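Levoglucosan dehydrogenase (Pseudarthrobacter phenanthrenivorans, PDB 6A3F) catalyses the NAD-dependent oxidation of levoglucosan to 3-dehydrolevoglucosan, working as a homotetramer. Local coordinates at residues B[154-166]-B[333-345]. Numbering follows the deposited sequence.
Sequences RRTPAVALAKKYI and VYTGPAHPYGEGL
Pro340 and Tyr341 pack together on Ala160, in the first turn of helix 157-167. Ala160 CB lies 3.7 Å from Pro340 CB and 3.6 Å from Tyr341 CE2. The Pro340 ring runs on along the helix, and its CD meets Leu161 CD1. In Leu161, chi1 179° (CG anti to the backbone N) and chi2 60° together bring both methyls close to His339 CD2. Leu161 CD1 meets the ring at its edge, in plane; Leu161 CD2, 3.7 Å from His339 CD2, comes in obliquely. Pro157 CB rests against Pro340 O, and Pro157 CG lies 3.6 Å from Leu345 CD1. Thr335 turns CG2 to the helix start, 3.5 Å from Ala158 N.

No direct hydrogen bond joins the segments; three waters do. One accepts from Ala158 N and pairs with Thr335 OG1. Another donates to Arg154 O and lies at the Tyr341 ring edge, 3.1 Å from Tyr341 OH. The third links Lys164 NZ to Ala338 O; Lys164 also salt-bridges Asp326 of the second subunit.

This is structural packing, consistent with the C-terminal substrate-binding alpha/beta domain. The loop after strand 330-334, outermost in its sheet within this chain, packs on helix 157-167. That helix also packs on strands 304-309 and 315-320, while Tyr341 touches helix 355-371.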
ATOM      1  N   ARG B 154      18.226  -5.050 -13.170  1.00 22.94           N
ATOM      2  CA  ARG B 154      19.093  -4.258 -12.290  1.00 22.73           C
ATOM      3  C   ARG B 154      19.214  -2.803 -12.779  1.00 20.44           C
ATOM      4  O   ARG B 154      19.718  -1.974 -12.003  1.00 22.11           O
ATOM      5  CB  ARG B 154      20.454  -4.933 -12.114  1.00 22.68           C
ATOM      6  CG  ARG B 154      21.390  -4.767 -13.299  1.00 23.45           C
ATOM      7  CD  ARG B 154      22.870  -4.591 -12.967  1.00 22.61           C
ATOM      8  NE  ARG B 154      23.527  -5.822 -12.510  1.00 21.86           N
ATOM      9  CZ  ARG B 154      24.849  -5.960 -12.358  1.00 21.96           C
ATOM     10  NH1 ARG B 154      25.649  -4.946 -12.634  1.00 26.16           N
ATOM     11  NH2 ARG B 154      25.364  -7.085 -11.894  1.00 23.32           N
ATOM     12  N   ARG B 155      18.787  -2.485 -14.007  1.00 21.13           N
ATOM     13  CA  ARG B 155      18.821  -1.161 -14.539  1.00 21.00           C
ATOM     14  C   ARG B 155      17.438  -0.487 -14.384  1.00 20.50           C
ATOM     15  O   ARG B 155      17.201   0.557 -14.974  1.00 21.72           O
ATOM     16  CB  ARG B 155      19.323  -1.157 -15.991  1.00 20.24           C
ATOM     17  CG  ARG B 155      20.850  -1.231 -16.061  1.00 21.10           C
ATOM     18  CD  ARG B 155      21.436  -1.442 -17.433  1.00 22.79           C
ATOM     19  NE  ARG B 155      22.854  -1.088 -17.421  1.00 23.22           N
ATOM     20  CZ  ARG B 155      23.863  -1.856 -17.022  1.00 22.68           C
ATOM     21  NH1 ARG B 155      23.662  -3.092 -16.595  1.00 22.62           N
ATOM     22  NH2 ARG B 155      25.098  -1.359 -17.076  1.00 24.28           N
ATOM     23  N   THR B 156      16.515  -1.067 -13.617  1.00 20.23           N
ATOM     24  CA  THR B 156      15.392  -0.302 -13.094  1.00 19.81           C
ATOM     25  C   THR B 156      15.969   0.857 -12.258  1.00 17.49           C
ATOM     26  O   THR B 156      16.774   0.610 -11.364  1.00 17.51           O
ATOM     27  CB  THR B 156      14.463  -1.142 -12.211  1.00 19.00           C
ATOM     28  OG1 THR B 156      14.036  -2.370 -12.829  1.00 20.33           O
ATOM     29  CG2 THR B 156      13.226  -0.379 -11.776  1.00 19.58           C
ATOM     30  N   PRO B 157      15.540   2.097 -12.542  1.00 18.12           N
ATOM     31  CA  PRO B 157      16.187   3.186 -11.847  1.00 18.71           C
ATOM     32  C   PRO B 157      16.159   2.999 -10.325  1.00 17.43           C
ATOM     33  O   PRO B 157      17.147   3.309  -9.678  1.00 19.36           O
ATOM     34  CB  PRO B 157      15.471   4.434 -12.342  1.00 18.09           C
ATOM     35  CG  PRO B 157      15.135   4.057 -13.748  1.00 18.55           C
ATOM     36  CD  PRO B 157      14.744   2.596 -13.645  1.00 16.78           C
ATOM     37  N   ALA B 158      15.054   2.525  -9.755  1.00 18.58           N
ATOM     38  CA  ALA B 158      14.934   2.287  -8.323  1.00 18.16           C
ATOM     39  C   ALA B 158      16.030   1.349  -7.786  1.00 17.57           C
ATOM     40  O   ALA B 158      16.475   1.493  -6.667  1.00 18.31           O
ATOM     41  CB  ALA B 158      13.571   1.728  -8.044  1.00 16.50           C
ATOM     42  N   VAL B 159      16.401   0.345  -8.571  1.00 16.34           N
ATOM     43  CA  VAL B 159      17.415  -0.608  -8.178  1.00 17.35           C
ATOM     44  C   VAL B 159      18.814   0.046  -8.212  1.00 18.03           C
ATOM     45  O   VAL B 159      19.610  -0.126  -7.261  1.00 18.73           O
ATOM     46  CB  VAL B 159      17.343  -1.870  -9.058  1.00 17.38           C
ATOM     47  CG1 VAL B 159      18.472  -2.855  -8.690  1.00 17.78           C
ATOM     48  CG2 VAL B 159      15.957  -2.498  -8.946  1.00 18.38           C
ATOM     49  N   ALA B 160      19.085   0.832  -9.243  1.00 19.38           N
ATOM     50  CA  ALA B 160      20.334   1.630  -9.298  1.00 20.07           C
ATOM     51  C   ALA B 160      20.354   2.662  -8.166  1.00 19.42           C
ATOM     52  O   ALA B 160      21.416   2.977  -7.669  1.00 18.42           O
ATOM     53  CB  ALA B 160      20.454   2.309 -10.624  1.00 20.84           C
ATOM     54  N   LEU B 161      19.204   3.206  -7.789  1.00 19.49           N
ATOM     55  CA  LEU B 161      19.102   4.105  -6.622  1.00 19.75           C
ATOM     56  C   LEU B 161      19.485   3.371  -5.330  1.00 20.10           C
ATOM     57  O   LEU B 161      20.156   3.924  -4.444  1.00 19.78           O
ATOM     58  CB  LEU B 161      17.666   4.638  -6.535  1.00 19.32           C
ATOM     59  CG  LEU B 161      17.405   5.576  -5.352  1.00 19.08           C
ATOM     60  CD1 LEU B 161      18.316   6.799  -5.440  1.00 18.63           C
ATOM     61  CD2 LEU B 161      15.952   6.040  -5.351  1.00 19.30           C
ATOM     62  N   ALA B 162      18.995   2.153  -5.152  1.00 19.23           N
ATOM     63  CA  ALA B 162      19.379   1.314  -3.984  1.00 19.36           C
ATOM     64  C   ALA B 162      20.909   1.155  -3.931  1.00 19.95           C
ATOM     65  O   ALA B 162      21.561   1.278  -2.863  1.00 18.97           O
ATOM     66  CB  ALA B 162      18.728  -0.043  -4.077  1.00 19.18           C
ATOM     67  N   LYS B 163      21.474   0.896  -5.094  1.00 21.14           N
ATOM     68  CA  LYS B 163      22.951   0.752  -5.185  1.00 22.95           C
ATOM     69  C   LYS B 163      23.644   2.055  -4.768  1.00 20.02           C
ATOM     70  O   LYS B 163      24.634   2.028  -4.000  1.00 21.33           O
ATOM     71  CB  LYS B 163      23.354   0.346  -6.598  1.00 20.76           C
ATOM     72  CG  LYS B 163      24.850   0.275  -6.862  1.00 23.60           C
ATOM     73  CD  LYS B 163      25.520  -0.827  -6.097  1.00 26.15           C
ATOM     74  CE  LYS B 163      26.943  -1.085  -6.573  1.00 28.97           C
ATOM     75  NZ  LYS B 163      27.531  -2.211  -5.825  1.00 29.44           N
ATOM     76  N   LYS B 164      23.076   3.179  -5.156  1.00 20.04           N
ATOM     77  CA  LYS B 164      23.674   4.469  -4.859  1.00 21.04           C
ATOM     78  C   LYS B 164      23.678   4.677  -3.335  1.00 20.69           C
ATOM     79  O   LYS B 164      24.721   5.071  -2.749  1.00 20.33           O
ATOM     80  CB  LYS B 164      22.948   5.595  -5.579  1.00 22.97           C
ATOM     81  CG  LYS B 164      23.430   6.987  -5.177  1.00 22.43           C
ATOM     82  CD  LYS B 164      22.528   8.106  -5.547  1.00 23.45           C
ATOM     83  CE  LYS B 164      23.196   9.463  -5.354  1.00 26.89           C
ATOM     84  NZ  LYS B 164      22.327  10.586  -5.797  1.00 26.36           N
ATOM     85  N   TYR B 165      22.535   4.437  -2.693  1.00 20.58           N
ATOM     86  CA  TYR B 165      22.421   4.549  -1.263  1.00 19.76           C
ATOM     87  C   TYR B 165      23.427   3.637  -0.578  1.00 20.57           C
ATOM     88  O   TYR B 165      24.073   4.032   0.385  1.00 18.76           O
ATOM     89  CB  TYR B 165      21.030   4.164  -0.730  1.00 20.75           C
ATOM     90  CG  TYR B 165      19.870   5.050  -1.133  1.00 19.54           C
ATOM     91  CD1 TYR B 165      20.012   6.358  -1.574  1.00 20.72           C
ATOM     92  CD2 TYR B 165      18.574   4.537  -1.091  1.00 20.05           C
ATOM     93  CE1 TYR B 165      18.910   7.151  -1.881  1.00 19.30           C
ATOM     94  CE2 TYR B 165      17.468   5.298  -1.442  1.00 18.65           C
ATOM     95  CZ  TYR B 165      17.632   6.611  -1.839  1.00 19.28           C
ATOM     96  OH  TYR B 165      16.538   7.354  -2.193  1.00 18.66           O
ATOM     97  N   ILE B 166      23.507   2.391  -1.027  1.00 18.78           N
ATOM     98  CA  ILE B 166      24.428   1.426  -0.395  1.00 19.20           C
ATOM     99  C   ILE B 166      25.884   1.898  -0.513  1.00 18.86           C
ATOM    100  O   ILE B 166      26.615   1.903   0.492  1.00 21.91           O
ATOM    101  CB  ILE B 166      24.238   0.038  -1.007  1.00 20.91           C
ATOM    102  CG1 ILE B 166      22.867  -0.495  -0.581  1.00 20.15           C
ATOM    103  CG2 ILE B 166      25.370  -0.898  -0.575  1.00 21.94           C
ATOM    104  CD1 ILE B 166      22.387  -1.669  -1.399  1.00 19.64           C
ATOM    105  N   VAL B 333      10.096   6.553  -2.284  1.00 16.83           N
ATOM    106  CA  VAL B 333      10.789   7.442  -3.167  1.00 17.92           C
ATOM    107  C   VAL B 333      10.466   7.045  -4.605  1.00 17.02           C
ATOM    108  O   VAL B 333      10.735   5.877  -5.001  1.00 18.06           O
ATOM    109  CB  VAL B 333      12.320   7.418  -2.929  1.00 19.50           C
ATOM    110  CG1 VAL B 333      13.032   8.362  -3.903  1.00 19.96           C
ATOM    111  CG2 VAL B 333      12.663   7.741  -1.498  1.00 20.11           C
ATOM    112  N   TYR B 334       9.881   8.000  -5.375  1.00 16.97           N
ATOM    113  CA  TYR B 334       9.593   7.844  -6.801  1.00 16.43           C
ATOM    114  C   TYR B 334      10.795   8.303  -7.649  1.00 19.15           C
ATOM    115  O   TYR B 334      11.297   9.428  -7.492  1.00 19.61           O
ATOM    116  CB  TYR B 334       8.301   8.569  -7.187  1.00 17.02           C
ATOM    117  CG  TYR B 334       7.079   7.808  -6.737  1.00 16.80           C
ATOM    118  CD1 TYR B 334       6.551   7.991  -5.474  1.00 17.66           C
ATOM    119  CD2 TYR B 334       6.483   6.867  -7.576  1.00 18.14           C
ATOM    120  CE1 TYR B 334       5.462   7.251  -5.039  1.00 18.00           C
ATOM    121  CE2 TYR B 334       5.418   6.104  -7.148  1.00 17.90           C
ATOM    122  CZ  TYR B 334       4.893   6.299  -5.888  1.00 20.07           C
ATOM    123  OH  TYR B 334       3.838   5.518  -5.491  1.00 20.28           O
ATOM    124  N   THR B 335      11.233   7.464  -8.574  1.00 17.51           N
ATOM    125  CA  THR B 335      12.430   7.777  -9.356  1.00 18.34           C
ATOM    126  C   THR B 335      12.141   8.779 -10.470  1.00 20.08           C
ATOM    127  O   THR B 335      11.106   8.773 -11.128  1.00 18.89           O
ATOM    128  CB  THR B 335      13.136   6.538  -9.924  1.00 18.00           C
ATOM    129  OG1 THR B 335      12.329   5.879 -10.892  1.00 18.22           O
ATOM    130  CG2 THR B 335      13.490   5.569  -8.829  1.00 17.49           C
ATOM    131  N   GLY B 336      13.097   9.688 -10.637  1.00 19.87           N
ATOM    132  CA  GLY B 336      12.969  10.736 -11.623  1.00 18.81           C
ATOM    133  C   GLY B 336      14.314  11.362 -11.961  1.00 19.48           C
ATOM    134  O   GLY B 336      15.363  10.715 -11.851  1.00 20.73           O
ATOM    135  N   PRO B 337      14.289  12.643 -12.331  1.00 21.16           N
ATOM    136  CA  PRO B 337      15.529  13.362 -12.728  1.00 20.06           C
ATOM    137  C   PRO B 337      16.624  13.323 -11.645  1.00 22.75           C
ATOM    138  O   PRO B 337      17.830  13.315 -11.994  1.00 22.92           O
ATOM    139  CB  PRO B 337      14.994  14.772 -13.037  1.00 19.36           C
ATOM    140  CG  PRO B 337      13.596  14.522 -13.588  1.00 20.14           C
ATOM    141  CD  PRO B 337      13.093  13.435 -12.667  1.00 19.91           C
ATOM    142  N   ALA B 338      16.270  13.241 -10.378  1.00 23.23           N
ATOM    143  CA  ALA B 338      17.298  13.329  -9.308  1.00 22.87           C
ATOM    144  C   ALA B 338      18.036  11.985  -9.130  1.00 22.66           C
ATOM    145  O   ALA B 338      19.039  11.919  -8.393  1.00 21.70           O
ATOM    146  CB  ALA B 338      16.689  13.786  -8.027  1.00 21.15           C
ATOM    147  N   HIS B 339      17.531  10.925  -9.775  1.00 20.37           N
ATOM    148  CA  HIS B 339      17.947   9.581  -9.470  1.00 19.28           C
ATOM    149  C   HIS B 339      18.714   8.979 -10.643  1.00 18.92           C
ATOM    150  O   HIS B 339      18.719   9.532 -11.726  1.00 19.33           O
ATOM    151  CB  HIS B 339      16.733   8.728  -9.078  1.00 20.59           C
ATOM    152  CG  HIS B 339      15.850   9.400  -8.092  1.00 18.02           C
ATOM    153  ND1 HIS B 339      14.783  10.208  -8.489  1.00 17.67           N
ATOM    154  CD2 HIS B 339      15.886   9.433  -6.743  1.00 18.27           C
ATOM    155  CE1 HIS B 339      14.215  10.709  -7.406  1.00 18.96           C
ATOM    156  NE2 HIS B 339      14.852  10.253  -6.321  1.00 16.25           N
ATOM    157  N   PRO B 340      19.355   7.860 -10.399  1.00 20.63           N
ATOM    158  CA  PRO B 340      20.205   7.300 -11.470  1.00 22.91           C
ATOM    159  C   PRO B 340      19.421   7.071 -12.772  1.00 22.19           C
ATOM    160  O   PRO B 340      18.238   6.659 -12.757  1.00 22.03           O
ATOM    161  CB  PRO B 340      20.800   6.021 -10.866  1.00 23.46           C
ATOM    162  CG  PRO B 340      20.801   6.312  -9.389  1.00 23.27           C
ATOM    163  CD  PRO B 340      19.512   7.081  -9.154  1.00 20.65           C
ATOM    164  N   TYR B 341      20.113   7.407 -13.867  1.00 19.51           N
ATOM    165  CA  TYR B 341      19.673   7.389 -15.268  1.00 19.37           C
ATOM    166  C   TYR B 341      18.602   8.456 -15.534  1.00 19.11           C
ATOM    167  O   TYR B 341      18.045   8.503 -16.640  1.00 21.16           O
ATOM    168  CB  TYR B 341      19.133   6.014 -15.699  1.00 20.98           C
ATOM    169  CG  TYR B 341      20.044   4.863 -15.385  1.00 22.05           C
ATOM    170  CD1 TYR B 341      21.307   4.776 -15.949  1.00 26.01           C
ATOM    171  CD2 TYR B 341      19.663   3.902 -14.467  1.00 25.79           C
ATOM    172  CE1 TYR B 341      22.167   3.732 -15.631  1.00 25.95           C
ATOM    173  CE2 TYR B 341      20.502   2.843 -14.156  1.00 28.36           C
ATOM    174  CZ  TYR B 341      21.746   2.756 -14.747  1.00 28.31           C
ATOM    175  OH  TYR B 341      22.545   1.697 -14.405  1.00 34.25           O
ATOM    176  N   GLY B 342      18.308   9.331 -14.551  1.00 21.10           N
ATOM    177  CA  GLY B 342      17.244  10.294 -14.712  1.00 20.39           C
ATOM    178  C   GLY B 342      17.374  11.178 -15.930  1.00 20.54           C
ATOM    179  O   GLY B 342      16.347  11.637 -16.459  1.00 21.59           O
ATOM    180  N   GLU B 343      18.621  11.492 -16.336  1.00 22.62           N
ATOM    181  CA  GLU B 343      18.915  12.397 -17.447  1.00 22.05           C
ATOM    182  C   GLU B 343      18.352  11.839 -18.752  1.00 22.52           C
ATOM    183  O   GLU B 343      18.074  12.595 -19.714  1.00 22.47           O
ATOM    184  CB  GLU B 343      20.429  12.661 -17.562  1.00 24.88           C
ATOM    185  CG  GLU B 343      21.234  11.505 -18.121  1.00 25.32           C
ATOM    186  CD  GLU B 343      21.604  10.406 -17.141  1.00 28.60           C
ATOM    187  OE1 GLU B 343      21.193  10.487 -15.943  1.00 28.18           O
ATOM    188  OE2 GLU B 343      22.324   9.465 -17.578  1.00 31.87           O
ATOM    189  N   GLY B 344      18.252  10.529 -18.828  1.00 21.17           N
ATOM    190  CA  GLY B 344      17.708   9.895 -20.057  1.00 18.92           C
ATOM    191  C   GLY B 344      16.204   9.648 -20.001  1.00 19.37           C
ATOM    192  O   GLY B 344      15.645   9.193 -21.006  1.00 19.97           O
ATOM    193  N   LEU B 345      15.514   9.994 -18.923  1.00 21.15           N
ATOM    194  CA  LEU B 345      14.131   9.498 -18.761  1.00 21.65           C
ATOM    195  C   LEU B 345      13.149  10.680 -18.656  1.00 20.40           C
ATOM    196  O   LEU B 345      13.167  11.580 -19.470  1.00 21.43           O
ATOM    197  CB  LEU B 345      14.102   8.565 -17.525  1.00 21.08           C
ATOM    198  CG  LEU B 345      15.076   7.387 -17.636  1.00 21.14           C
ATOM    199  CD1 LEU B 345      15.181   6.583 -16.365  1.00 22.57           C
ATOM    200  CD2 LEU B 345      14.679   6.531 -18.816  1.00 21.00           C
TER
HETATM  201  O   HOH W   1      21.819  -0.390 -12.253  1.00 26.37           O
HETATM  202  O   HOH W   2      12.509   3.026 -11.060  1.00 19.29           O
HETATM  203  O   HOH W   3      21.069  10.084  -8.128  1.00 29.28           O